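Local coordinates for protein nucleotidyl transferase (Methanothermobacter thermautotrophicus, PDB 6PLJ) that probably transfers nucleotidyl groups and may take part in pseudomurein cell-wall synthesis in a methanogenic archaeon, at residues S36-D41 with N221-Y226; V29-R34 with H51-P56; Q133-P138 with R213-V218; T61-T66 with G87-A92. One frame throughout, in Å; residues are numbered along the deposited sequence. Where two conformers were deposited one is given.

Interaction 1: S36-D41 with N221-Y226; sequences SRMMRD and NHYSDY. With NA (sodium ion), chain J.
Asp-41 OD2 takes two protein donors from the start of a helix that follows 180 residues later. ND1 of His-222 reaches its syn lone pair at 2.9 Å, with ring and carboxylate nearly coplanar (11° apart); the backbone N of Tyr-223 comes to the anti lone pair, also at 2.9 Å. A water bonded to Ser-224 N donates to OD2 as well. Were Asp-41 replaced by an alanine, His-222 ND1 and Tyr-223 N would probably lose their common acceptor and Arg-37 its salt-bridge partner.

Beside this bond, Arg-37 CG approaches His-222 CE1 at 3.4 Å, and Met-38 CG rests on Tyr-223 N at the same separation. The Arg-37 CG is anti to the backbone N (chi1 -174°), which sets it against the imidazole, and bends at chi2 and chi3 bring the guanidinium back to Asp-41, where NH2 forms a weak hydrogen bond and salt bridge with OD1 at 2.9 Å. Further out, His-222 N and Asn-221 N both donate to Asp-225 OD2, while the sodium ion is bound by Asp-41 O. The outcome is a His-carboxylate pair at a helix N-terminus, with His-222 as N-cap, tying the C-terminal helix 223-236 to helix 36-44.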
loop_
_atom_site.group_PDB
_atom_site.type_symbol
_atom_site.label_atom_id
_atom_site.label_comp_id
_atom_site.label_asym_id
_atom_site.label_seq_id
_atom_site.Cartn_x
_atom_site.Cartn_y
_atom_site.Cartn_z
ATOM N N SER A 36 9.822 12.347 4.469
ATOM C CA SER A 36 10.490 13.540 4.970
ATOM C C SER A 36 9.528 14.721 5.122
ATOM O O SER A 36 9.623 15.468 6.105
ATOM C CB SER A 36 11.680 13.893 4.079
ATOM O OG SER A 36 11.301 14.069 2.733
ATOM N N ARG A 37 8.597 14.864 4.177
ATOM C CA ARG A 37 7.625 15.964 4.203
ATOM C C ARG A 37 6.790 15.932 5.468
ATOM O O ARG A 37 6.598 16.967 6.131
ATOM C CB ARG A 37 6.740 15.924 2.950
ATOM C CG ARG A 37 5.782 17.093 2.796
ATOM C CD ARG A 37 6.499 18.407 2.733
ATOM N NE ARG A 37 6.567 19.080 4.023
ATOM C CZ ARG A 37 7.211 20.217 4.250
ATOM N NH1 ARG A 37 7.913 20.820 3.279
ATOM N NH2 ARG A 37 7.174 20.744 5.463
ATOM N N MET A 38 6.341 14.748 5.857
ATOM C CA MET A 38 5.495 14.653 7.025
ATOM C C MET A 38 6.274 14.960 8.300
ATOM O O MET A 38 5.740 15.592 9.201
ATOM C CB MET A 38 4.814 13.294 7.122
ATOM C CG MET A 38 3.598 13.344 8.037
ATOM S SD MET A 38 3.480 11.973 9.171
ATOM C CE MET A 38 5.022 12.140 10.077
ATOM N N MET A 39 7.533 14.516 8.377
ATOM C CA MET A 39 8.377 14.794 9.531
ATOM C C MET A 39 8.678 16.280 9.647
ATOM O O MET A 39 8.631 16.821 10.748
ATOM C CB MET A 39 9.665 13.981 9.473
ATOM C CG MET A 39 9.363 12.501 9.609
ATOM S SD MET A 39 10.849 11.503 9.612
ATOM C CE MET A 39 11.405 11.730 11.272
ATOM N N ARG A 40 8.949 16.923 8.515
ATOM C CA ARG A 40 9.169 18.376 8.491
ATOM C C ARG A 40 7.909 19.111 8.921
ATOM O O ARG A 40 7.989 20.107 9.659
ATOM C CB ARG A 40 9.587 18.846 7.109
ATOM C CG ARG A 40 10.976 18.371 6.690
ATOM C CD ARG A 40 11.253 18.799 5.271
ATOM N NE ARG A 40 11.497 20.235 5.168
ATOM C CZ ARG A 40 12.666 20.831 5.445
ATOM N NH1 ARG A 40 13.731 20.130 5.841
ATOM N NH2 ARG A 40 12.786 22.149 5.319
ATOM N N ASP A 41 6.749 18.628 8.471
ATOM C CA ASP A 41 5.488 19.229 8.919
ATOM C C ASP A 41 5.367 19.227 10.441
ATOM O O ASP A 41 4.883 20.199 11.042
ATOM C CB ASP A 41 4.265 18.487 8.348
ATOM C CG ASP A 41 4.026 18.729 6.866
ATOM O OD1 ASP A 41 4.639 19.607 6.221
ATOM O OD2 ASP A 41 3.156 18.008 6.322
ATOM N N ASN A 221 1.149 11.778 3.379
ATOM C CA ASN A 221 2.228 12.524 2.765
ATOM C C ASN A 221 2.538 13.724 3.639
ATOM O O ASN A 221 3.699 14.002 3.952
ATOM C CB ASN A 221 1.837 12.963 1.364
ATOM C CG ASN A 221 2.924 13.765 0.692
ATOM O OD1 ASN A 221 4.099 13.396 0.741
ATOM N ND2 ASN A 221 2.546 14.880 0.072
ATOM N N HIS A 222 1.491 14.450 4.012
ATOM C CA HIS A 222 1.590 15.557 4.967
ATOM C C HIS A 222 1.058 15.145 6.325
ATOM O O HIS A 222 0.262 14.217 6.435
ATOM C CB HIS A 222 0.804 16.774 4.453
ATOM C CG HIS A 222 1.464 17.473 3.313
ATOM N ND1 HIS A 222 2.495 18.371 3.492
ATOM C CD2 HIS A 222 1.271 17.382 1.978
ATOM C CE1 HIS A 222 2.890 18.820 2.314
ATOM N NE2 HIS A 222 2.168 18.231 1.380
ATOM N N TYR A 223 1.474 15.849 7.376
ATOM C CA TYR A 223 0.965 15.578 8.704
ATOM C C TYR A 223 -0.555 15.756 8.752
ATOM O O TYR A 223 -1.250 15.011 9.449
ATOM C CB TYR A 223 1.686 16.439 9.753
ATOM C CG TYR A 223 1.367 16.089 11.176
ATOM C CD1 TYR A 223 1.664 14.830 11.702
ATOM C CD2 TYR A 223 0.772 17.025 12.016
ATOM C CE1 TYR A 223 1.362 14.514 13.015
ATOM C CE2 TYR A 223 0.482 16.716 13.326
ATOM C CZ TYR A 223 0.771 15.472 13.818
ATOM O OH TYR A 223 0.455 15.215 15.125
ATOM N N SER A 224 -1.066 16.721 7.991
ATOM C CA SER A 224 -2.520 16.935 7.883
ATOM C C SER A 224 -3.258 15.680 7.403
ATOM O O SER A 224 -4.392 15.455 7.794
ATOM C CB SER A 224 -2.826 18.134 6.993
ATOM O OG SER A 224 -2.306 17.979 5.694
ATOM N N ASP A 225 -2.614 14.875 6.559
ATOM C CA ASP A 225 -3.214 13.613 6.094
ATOM C C ASP A 225 -3.372 12.638 7.243
ATOM O O ASP A 225 -4.383 11.951 7.362
ATOM C CB ASP A 225 -2.344 12.955 5.022
ATOM C CG ASP A 225 -2.198 13.796 3.764
ATOM O OD1 ASP A 225 -3.195 14.423 3.332
ATOM O OD2 ASP A 225 -1.097 13.777 3.161
ATOM N N TYR A 226 -2.352 12.558 8.096
ATOM C CA TYR A 226 -2.448 11.719 9.278
ATOM C C TYR A 226 -3.579 12.197 10.204
ATOM O O TYR A 226 -4.374 11.404 10.691
ATOM C CB TYR A 226 -1.130 11.691 10.035
ATOM C CG TYR A 226 -1.237 11.226 11.448
ATOM C CD1 TYR A 226 -1.393 9.870 11.750
ATOM C CD2 TYR A 226 -1.177 12.134 12.508
ATOM C CE1 TYR A 226 -1.487 9.429 13.049
ATOM C CE2 TYR A 226 -1.267 11.698 13.814
ATOM C CZ TYR A 226 -1.412 10.348 14.084
ATOM O OH TYR A 226 -1.476 9.898 15.387
HETATM NA NA NA J . 3.148 21.906 9.462
HETATM O O HOH W 1 6.003 12.527 3.828
HETATM O O HOH W 2 0.549 19.001 7.299
HETATM O O HOH W 3 4.122 22.494 7.224
#

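Interaction 2: V29-R34 with H51-P56. With EDO (1,2-ethanediol), chain F; EDO (1,2-ethanediol), chain D.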
loop_
_atom_site.group_PDB
_atom_site.type_symbol
_atom_site.label_atom_id
_atom_site.label_comp_id
_atom_site.label_asym_id
_atom_site.label_seq_id
_atom_site.Cartn_x
_atom_site.Cartn_y
_atom_site.Cartn_z
ATOM N N VAL A 29 2.995 -5.400 1.459
ATOM C CA VAL A 29 2.853 -4.069 2.034
ATOM C C VAL A 29 4.194 -3.366 1.915
ATOM O O VAL A 29 5.207 -3.831 2.459
ATOM C CB VAL A 29 2.395 -4.133 3.504
ATOM C CG1 VAL A 29 2.292 -2.731 4.102
ATOM C CG2 VAL A 29 1.064 -4.881 3.602
ATOM N N ALA A 30 4.202 -2.255 1.189
ATOM C CA ALA A 30 5.411 -1.455 1.041
ATOM C C ALA A 30 5.524 -0.528 2.246
ATOM O O ALA A 30 4.712 0.378 2.408
ATOM C CB ALA A 30 5.370 -0.671 -0.249
ATOM N N ALA A 31 6.523 -0.774 3.085
ATOM C CA ALA A 31 6.674 -0.069 4.352
ATOM C C ALA A 31 8.124 0.385 4.519
ATOM O O ALA A 31 8.644 0.402 5.633
ATOM C CB ALA A 31 6.229 -0.960 5.497
ATOM N N ALA A 32 8.759 0.727 3.408
ATOM C CA ALA A 32 10.221 0.918 3.364
ATOM C C ALA A 32 10.696 2.324 3.063
ATOM O O ALA A 32 11.896 2.571 3.129
ATOM C CB ALA A 32 10.834 -0.030 2.351
ATOM N N GLY A 33 9.796 3.235 2.700
ATOM C CA GLY A 33 10.199 4.527 2.204
ATOM C C GLY A 33 10.396 5.583 3.275
ATOM O O GLY A 33 9.941 5.439 4.417
ATOM N N ARG A 34 11.042 6.674 2.875
ATOM C CA ARG A 34 11.126 7.858 3.722
ATOM C C ARG A 34 9.781 8.582 3.678
ATOM O O ARG A 34 8.927 8.325 2.821
ATOM C CB ARG A 34 12.233 8.801 3.252
ATOM C CG ARG A 34 13.647 8.300 3.495
ATOM C CD ARG A 34 14.647 9.329 2.977
ATOM N NE ARG A 34 14.567 9.475 1.537
ATOM C CZ ARG A 34 15.185 8.703 0.637
ATOM N NH1 ARG A 34 15.998 7.718 0.997
ATOM N NH2 ARG A 34 14.980 8.935 -0.654
ATOM N N HIS A 51 8.399 9.253 12.369
ATOM C CA HIS A 51 8.174 8.653 11.063
ATOM C C HIS A 51 6.712 8.220 10.946
ATOM O O HIS A 51 6.155 7.633 11.875
ATOM C CB HIS A 51 9.104 7.461 10.886
ATOM C CG HIS A 51 9.004 6.796 9.549
ATOM N ND1 HIS A 51 9.044 7.488 8.361
ATOM C CD2 HIS A 51 8.948 5.485 9.216
ATOM C CE1 HIS A 51 8.967 6.636 7.352
ATOM N NE2 HIS A 51 8.919 5.417 7.848
ATOM N N LYS A 52 6.129 8.491 9.787
ATOM C CA LYS A 52 4.686 8.311 9.559
ATOM C C LYS A 52 4.167 6.947 9.960
ATOM O O LYS A 52 3.062 6.832 10.472
ATOM C CB LYS A 52 4.333 8.596 8.106
ATOM C CG LYS A 52 4.991 7.705 7.062
ATOM C CD LYS A 52 4.817 8.240 5.649
ATOM C CE LYS A 52 5.699 7.459 4.687
ATOM N NZ LYS A 52 5.439 7.650 3.236
ATOM N N LEU A 53 4.962 5.915 9.715
ATOM C CA LEU A 53 4.510 4.553 9.968
ATOM C C LEU A 53 4.401 4.234 11.443
ATOM O O LEU A 53 3.717 3.269 11.817
ATOM C CB LEU A 53 5.445 3.551 9.296
ATOM C CG LEU A 53 5.501 3.631 7.779
ATOM C CD1 LEU A 53 6.311 2.457 7.274
ATOM C CD2 LEU A 53 4.113 3.637 7.148
ATOM N N LEU A 54 5.060 5.034 12.280
ATOM C CA LEU A 54 5.110 4.800 13.715
ATOM C C LEU A 54 4.184 5.711 14.511
ATOM O O LEU A 54 4.140 5.625 15.747
ATOM C CB LEU A 54 6.551 4.978 14.191
ATOM C CG LEU A 54 7.601 4.149 13.455
ATOM C CD1 LEU A 54 9.011 4.568 13.868
ATOM C CD2 LEU A 54 7.361 2.675 13.672
ATOM N N LEU A 55 3.439 6.573 13.826
ATOM C CA LEU A 55 2.460 7.412 14.492
ATOM C C LEU A 55 1.326 6.575 15.052
ATOM O O LEU A 55 0.977 5.537 14.496
ATOM C CB LEU A 55 1.907 8.470 13.533
ATOM C CG LEU A 55 2.835 9.652 13.257
ATOM C CD1 LEU A 55 2.304 10.409 12.061
ATOM C CD2 LEU A 55 2.949 10.547 14.475
ATOM N N PRO A 56 0.741 7.020 16.173
ATOM C CA PRO A 56 -0.274 6.209 16.815
ATOM C C PRO A 56 -1.587 6.273 16.083
ATOM O O PRO A 56 -2.012 7.344 15.630
ATOM C CB PRO A 56 -0.434 6.860 18.186
ATOM C CG PRO A 56 -0.045 8.263 17.971
ATOM C CD PRO A 56 1.070 8.214 16.972
HETATM C C1 EDO F . 7.612 1.745 0.321
HETATM O O1 EDO F . 8.539 0.869 0.525
HETATM C C2 EDO F . 6.993 2.226 1.481
HETATM O O2 EDO F . 5.842 2.847 1.016
HETATM C C1 EDO D . 12.251 6.695 -0.770
HETATM O O1 EDO D . 11.033 6.921 -0.067
HETATM C C2 EDO D . 13.138 5.774 0.047
HETATM O O2 EDO D . 14.058 5.109 -0.815
HETATM O O HOH W 4 9.449 3.296 6.169
HETATM O O HOH W 5 7.345 6.249 1.863
#
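His-51 approaches Gly-33 through the edge of its ring, CE1 standing 3.3 Å from Gly-33 O. From CB, the chain places CG anti to the backbone N (chi1 -177°), which carries the imidazole toward the loop after strand 25-31. Beyond CE1, NE2 meets a water at 2.8 Å that lies in the ring plane; the same water is also close to the carbonyl oxygens of Ala-31 and Gly-33, so a single solvent molecule links ring and backbone. The ring of His-84 packs edge-to-face with that of His-51.

This loop follows strand 25-31, an inner strand of the mixed sheet, and leads into helix 36-44, a position consistent with the glycine-rich nucleotide-binding loop of MobA-like transferases; here two 1,2-ethanediol molecules, probably from the crystallisation liquor, lie against it. One receives Ala-32 N at its O1 (2.9 Å); the other receives Arg-34 N and lies over one face of the Arg-34 guanidinium, whose NH1 forms a salt bridge with Asp-107.

Lys-52 starts with CG between its backbone N and carbonyl carbon (chi1 61°) and then runs extended, which brings NZ to 3.6 Å from Arg-34 O. A second water, 2.7 Å from Lys-52 NZ, accepts from it and donates to Arg-34 O, while the ammonium also forms a salt bridge with Asp-132. Deeper in, Leu-53 CD1 sits against Ala-31 CB at 3.9 Å.

Interaction 3: Q133-P138 with R213-V218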
loop_
_atom_site.group_PDB
_atom_site.type_symbol
_atom_site.label_atom_id
_atom_site.label_comp_id
_atom_site.label_asym_id
_atom_site.label_seq_id
_atom_site.Cartn_x
_atom_site.Cartn_y
_atom_site.Cartn_z
ATOM N N GLN A 133 -1.001 4.094 4.107
ATOM C CA GLN A 133 -2.383 4.296 3.702
ATOM C C GLN A 133 -3.270 3.407 4.579
ATOM O O GLN A 133 -3.872 2.425 4.108
ATOM C CB GLN A 133 -2.482 3.970 2.223
ATOM C CG GLN A 133 -3.774 4.372 1.541
ATOM C CD GLN A 133 -3.775 4.039 0.059
ATOM O OE1 GLN A 133 -2.761 3.638 -0.502
ATOM N NE2 GLN A 133 -4.919 4.206 -0.578
ATOM N N PRO A 134 -3.389 3.763 5.866
ATOM C CA PRO A 134 -3.951 2.842 6.851
ATOM C C PRO A 134 -5.470 2.844 6.972
ATOM O O PRO A 134 -5.985 2.063 7.757
ATOM C CB PRO A 134 -3.343 3.343 8.163
ATOM C CG PRO A 134 -3.246 4.807 7.950
ATOM C CD PRO A 134 -2.779 4.933 6.530
ATOM N N ALA A 135 -6.170 3.707 6.240
ATOM C CA ALA A 135 -7.624 3.791 6.358
ATOM C C ALA A 135 -8.366 2.963 5.328
ATOM O O ALA A 135 -9.587 3.051 5.261
ATOM C CB ALA A 135 -8.078 5.251 6.291
ATOM N N VAL A 136 -7.671 2.125 4.554
ATOM C CA VAL A 136 -8.380 1.268 3.609
ATOM C C VAL A 136 -9.050 0.154 4.410
ATOM O O VAL A 136 -8.405 -0.501 5.218
ATOM C CB VAL A 136 -7.488 0.634 2.525
ATOM C CG1 VAL A 136 -8.374 0.050 1.442
ATOM C CG2 VAL A 136 -6.551 1.642 1.878
ATOM N N SER A 137 -10.338 -0.067 4.185
ATOM C CA SER A 137 -11.033 -1.111 4.928
ATOM C C SER A 137 -10.686 -2.491 4.384
ATOM O O SER A 137 -10.389 -2.651 3.204
ATOM C CB SER A 137 -12.546 -0.925 4.872
ATOM O OG SER A 137 -13.037 -1.121 3.563
ATOM N N PRO A 138 -10.758 -3.503 5.248
ATOM C CA PRO A 138 -10.629 -4.887 4.784
ATOM C C PRO A 138 -11.585 -5.226 3.640
ATOM O O PRO A 138 -11.185 -5.897 2.685
ATOM C CB PRO A 138 -10.965 -5.703 6.032
ATOM C CG PRO A 138 -10.598 -4.814 7.166
ATOM C CD PRO A 138 -10.902 -3.418 6.709
ATOM N N ARG A 213 -15.189 4.776 1.442
ATOM C CA ARG A 213 -15.176 6.136 1.969
ATOM C C ARG A 213 -13.946 6.783 1.308
ATOM O O ARG A 213 -12.934 6.092 1.148
ATOM C CB ARG A 213 -14.965 6.131 3.504
ATOM C CG ARG A 213 -15.773 5.156 4.369
ATOM C CD ARG A 213 -17.055 5.754 4.907
ATOM N NE ARG A 213 -17.962 4.739 5.424
ATOM C CZ ARG A 213 -18.120 4.456 6.711
ATOM N NH1 ARG A 213 -18.970 3.514 7.083
ATOM N NH2 ARG A 213 -17.428 5.114 7.623
ATOM N N PRO A 214 -13.999 8.076 0.923
ATOM C CA PRO A 214 -12.795 8.694 0.330
ATOM C C PRO A 214 -11.545 8.704 1.208
ATOM O O PRO A 214 -10.437 8.792 0.684
ATOM C CB PRO A 214 -13.249 10.124 0.043
ATOM C CG PRO A 214 -14.694 9.950 -0.256
ATOM C CD PRO A 214 -15.179 8.945 0.744
ATOM N N ILE A 215 -11.714 8.605 2.519
ATOM C CA ILE A 215 -10.580 8.509 3.437
ATOM C C ILE A 215 -9.658 7.333 3.050
ATOM O O ILE A 215 -8.455 7.371 3.302
ATOM C CB ILE A 215 -11.065 8.375 4.897
ATOM C CG1 ILE A 215 -9.914 8.655 5.883
ATOM C CG2 ILE A 215 -11.721 7.026 5.147
ATOM C CD1 ILE A 215 -9.443 10.081 5.864
ATOM N N GLU A 216 -10.219 6.305 2.430
ATOM C CA GLU A 216 -9.419 5.141 2.016
ATOM C C GLU A 216 -8.308 5.492 1.026
ATOM O O GLU A 216 -7.279 4.809 0.990
ATOM C CB GLU A 216 -10.322 4.052 1.428
ATOM C CG GLU A 216 -11.321 3.495 2.431
ATOM C CD GLU A 216 -12.069 2.282 1.913
ATOM O OE1 GLU A 216 -12.376 2.231 0.713
ATOM O OE2 GLU A 216 -12.350 1.381 2.735
ATOM N N LEU A 217 -8.492 6.570 0.270
ATOM C CA LEU A 217 -7.503 7.021 -0.710
ATOM C C LEU A 217 -6.354 7.818 -0.103
ATOM O O LEU A 217 -5.400 8.137 -0.809
ATOM C CB LEU A 217 -8.193 7.882 -1.774
ATOM C CG LEU A 217 -9.066 7.104 -2.747
ATOM C CD1 LEU A 217 -10.241 7.938 -3.248
ATOM C CD2 LEU A 217 -8.220 6.602 -3.906
ATOM N N VAL A 218 -6.443 8.164 1.175
ATOM C CA VAL A 218 -5.471 9.064 1.778
ATOM C C VAL A 218 -4.210 8.334 2.196
ATOM O O VAL A 218 -4.231 7.512 3.111
ATOM C CB VAL A 218 -6.069 9.804 2.995
ATOM C CG1 VAL A 218 -5.023 10.711 3.655
ATOM C CG2 VAL A 218 -7.287 10.625 2.571
HETATM O O HOH W 6 -5.815 5.498 4.000
#
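A type I beta turn from Gln-133 to Val-136 brings its last residue against the 3-10 segment 214-217, the CA atoms of Val-136 and Glu-216 being 4.3 Å apart. The extended Gln-133 side chain, with CG anti to the backbone N (chi1 -169°), lies along this segment and gives an NE2 proton to Glu-216 O. That bond is 2.9 Å long and nearly straight at 169°; it lies in the amide plane and reaches a lone pair in the carbonyl plane. NE2 also bonds to Met-172 O, which helps fix the amide rotation.

These are two loops of the MobA-like alpha/beta fold, one running from strand 125-130 to helix 138-147 and the other from strand 205-210 toward helix 223-236. Glu-216 extends across to Ser-137, the N-cap of helix 138-147. Glu-216 OE2 accepts from Ser-137 OG at 2.7 Å, met nearly end-on, and from Ser-137 N at 2.9 Å, this donor standing above the carboxylate plane. OE1 is hydrogen-bonded to Ser-212 N and Thr-140 OG1, so both oxygens of the buried carboxylate are satisfied. Between these polar ends Ala-135 CB packs on Ile-215 CG1 at 3.9 Å, and a water accepts from Ala-135 N and lies 2.7 Å from Val-218 O.

Interaction 4: T61-T66 with G87-A92; sequences TVIEAT and GEVEEA
Ala-92 presses its CB between Thr-61 and Ile-63 at the start of helix 62-72, where a capping box illustrates how one pair of side chains can close a helix end and also shape a helix-helix contact. In this alpha/beta fold the segments 62-66 and 87-92 of helices 62-72 and 86-92 cross at -51°, their axes 9.8 Å apart at closest approach.

The apolar contacts are few. Ile-63 CG2 touches Ala-92 CB at 3.9 Å, and its other branch, CG1, reaches Val-89 CG1 at a looser 4.3 Å. Ile-63 turns CG1 anti to its own backbone N (chi1 -173°), which directs that branch to the valine. Behind it the same side chain lies on Val-29 and Ala-31 of strand 25-31, so the isoleucine is shared between helix packing and sheet.

The side-chain hydrogen bonds here belong to the capping box, within segment 61-66. Glu-64 N donates to Thr-61 OG1, and Thr-61 OG1 in turn gives its proton to the anti lone pair of Glu-64 OE2 at 2.7 Å; a weak bond from Thr-61 N reaches the same oxygen. Replacing Glu-64 by an alanine is likely to leave the Thr-61 hydroxyl proton and backbone N without this acceptor, and the first turn less firmly capped.

The Glu-64 carboxylate also lies against the Ala-92 carbonyl without bonding to it, both being acceptors: Glu-64 OE1 is 3.2 Å from Ala-92 O.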
loop_
_atom_site.group_PDB
_atom_site.type_symbol
_atom_site.label_atom_id
_atom_site.label_comp_id
_atom_site.label_asym_id
_atom_site.label_seq_id
_atom_site.Cartn_x
_atom_site.Cartn_y
_atom_site.Cartn_z
ATOM N N THR A 61 0.177 1.408 15.797
ATOM C CA THR A 61 0.809 2.353 14.886
ATOM C C THR A 61 0.126 2.311 13.522
ATOM O O THR A 61 -0.617 1.380 13.192
ATOM C CB THR A 61 2.268 1.960 14.665
ATOM O OG1 THR A 61 2.305 0.610 14.201
ATOM C CG2 THR A 61 3.087 2.072 15.947
ATOM N N VAL A 62 0.415 3.321 12.714
ATOM C CA VAL A 62 -0.054 3.371 11.340
ATOM C C VAL A 62 0.247 2.058 10.626
ATOM O O VAL A 62 -0.618 1.504 9.971
ATOM C CB VAL A 62 0.587 4.583 10.604
ATOM C CG1 VAL A 62 0.492 4.479 9.079
ATOM C CG2 VAL A 62 -0.074 5.871 11.072
ATOM N N ILE A 63 1.495 1.590 10.709
ATOM C CA ILE A 63 1.852 0.385 9.957
ATOM C C ILE A 63 1.091 -0.843 10.454
ATOM O O ILE A 63 0.636 -1.656 9.648
ATOM C CB ILE A 63 3.380 0.141 9.889
ATOM C CG1 ILE A 63 3.698 -1.026 8.941
ATOM C CG2 ILE A 63 4.004 -0.112 11.262
ATOM C CD1 ILE A 63 3.222 -0.819 7.517
ATOM N N GLU A 64 0.905 -0.952 11.764
ATOM C CA GLU A 64 0.109 -2.055 12.303
ATOM C C GLU A 64 -1.331 -1.963 11.803
ATOM O O GLU A 64 -1.946 -2.990 11.503
ATOM C CB GLU A 64 0.129 -2.062 13.835
ATOM C CG GLU A 64 1.439 -2.542 14.429
ATOM C CD GLU A 64 1.559 -2.221 15.908
ATOM O OE1 GLU A 64 1.183 -3.085 16.741
ATOM O OE2 GLU A 64 2.048 -1.118 16.229
ATOM N N ALA A 65 -1.876 -0.753 11.728
ATOM C CA ALA A 65 -3.229 -0.574 11.204
ATOM C C ALA A 65 -3.355 -1.051 9.762
ATOM O O ALA A 65 -4.302 -1.751 9.403
ATOM C CB ALA A 65 -3.664 0.866 11.333
ATOM N N THR A 66 -2.392 -0.680 8.930
ATOM C CA THR A 66 -2.403 -1.110 7.537
ATOM C C THR A 66 -2.335 -2.626 7.423
ATOM O O THR A 66 -3.107 -3.222 6.687
ATOM C CB THR A 66 -1.241 -0.501 6.760
ATOM O OG1 THR A 66 -1.395 0.917 6.769
ATOM C CG2 THR A 66 -1.199 -0.997 5.333
ATOM N N GLY A 87 14.368 -1.219 11.646
ATOM C CA GLY A 87 14.336 -1.679 13.044
ATOM C C GLY A 87 13.067 -1.318 13.796
ATOM O O GLY A 87 12.420 -2.180 14.416
ATOM N N GLU A 88 12.678 -0.053 13.701
ATOM C CA GLU A 88 11.497 0.453 14.381
ATOM C C GLU A 88 10.204 -0.062 13.762
ATOM O O GLU A 88 9.271 -0.388 14.480
ATOM C CB GLU A 88 11.467 1.983 14.367
ATOM C CG GLU A 88 12.523 2.629 15.237
ATOM C CD GLU A 88 12.541 4.122 15.044
ATOM O OE1 GLU A 88 13.054 4.567 14.002
ATOM O OE2 GLU A 88 12.020 4.844 15.914
ATOM N N VAL A 89 10.161 -0.137 12.431
ATOM C CA VAL A 89 8.970 -0.638 11.736
ATOM C C VAL A 89 8.782 -2.125 12.058
ATOM O O VAL A 89 7.682 -2.562 12.383
ATOM C CB VAL A 89 9.045 -0.356 10.211
ATOM C CG1 VAL A 89 7.925 -1.049 9.468
ATOM C CG2 VAL A 89 9.000 1.152 9.948
ATOM N N GLU A 90 9.871 -2.872 12.024
ATOM C CA GLU A 90 9.843 -4.301 12.366
ATOM C C GLU A 90 9.455 -4.538 13.822
ATOM O O GLU A 90 8.675 -5.459 14.108
ATOM C CB GLU A 90 11.162 -4.959 11.998
ATOM C CG GLU A 90 11.376 -4.993 10.488
ATOM C CD GLU A 90 12.777 -5.359 10.078
ATOM O OE1 GLU A 90 13.576 -5.809 10.942
ATOM O OE2 GLU A 90 13.116 -5.178 8.897
ATOM N N GLU A 91 9.914 -3.683 14.732
ATOM C CA GLU A 91 9.502 -3.809 16.130
ATOM C C GLU A 91 8.006 -3.539 16.275
ATOM O O GLU A 91 7.334 -4.247 17.017
ATOM C CB GLU A 91 10.334 -2.892 17.040
ATOM C CG GLU A 91 9.964 -2.908 18.522
ATOM C CD GLU A 91 10.019 -4.284 19.170
ATOM O OE1 GLU A 91 10.854 -5.130 18.766
ATOM O OE2 GLU A 91 9.218 -4.515 20.099
ATOM N N ALA A 92 7.478 -2.546 15.548
ATOM C CA ALA A 92 6.044 -2.263 15.549
ATOM C C ALA A 92 5.232 -3.475 15.111
ATOM O O ALA A 92 4.173 -3.724 15.665
ATOM C CB ALA A 92 5.700 -1.054 14.687
#

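How the interactions relate
Interactions 2 and 4 are close neighbours, their centres about 7 Å apart, joined by probable backbone hydrogen bonds from Val-62 N to Leu-55 O and from Ile-63 N to Leu-53 O. The centres of interactions 1 and 2 are about 12 Å apart, and the two share the connection from strand 25-31 into helix 36-44; Tyr-226 OH probably bonds Pro-56 O. The centre of interaction 3 is about 17 Å from those of 1 and 4, but it touches both, through Val-218 on Asp-225 and Pro-134 on Thr-66. Along the chain, interactions 3 and 4 are nested within the loop closed by interaction 1, whereas interactions 1 and 2 cross. The C-terminal helix is thereby tied back to the N-terminal part of the MobA-like fold.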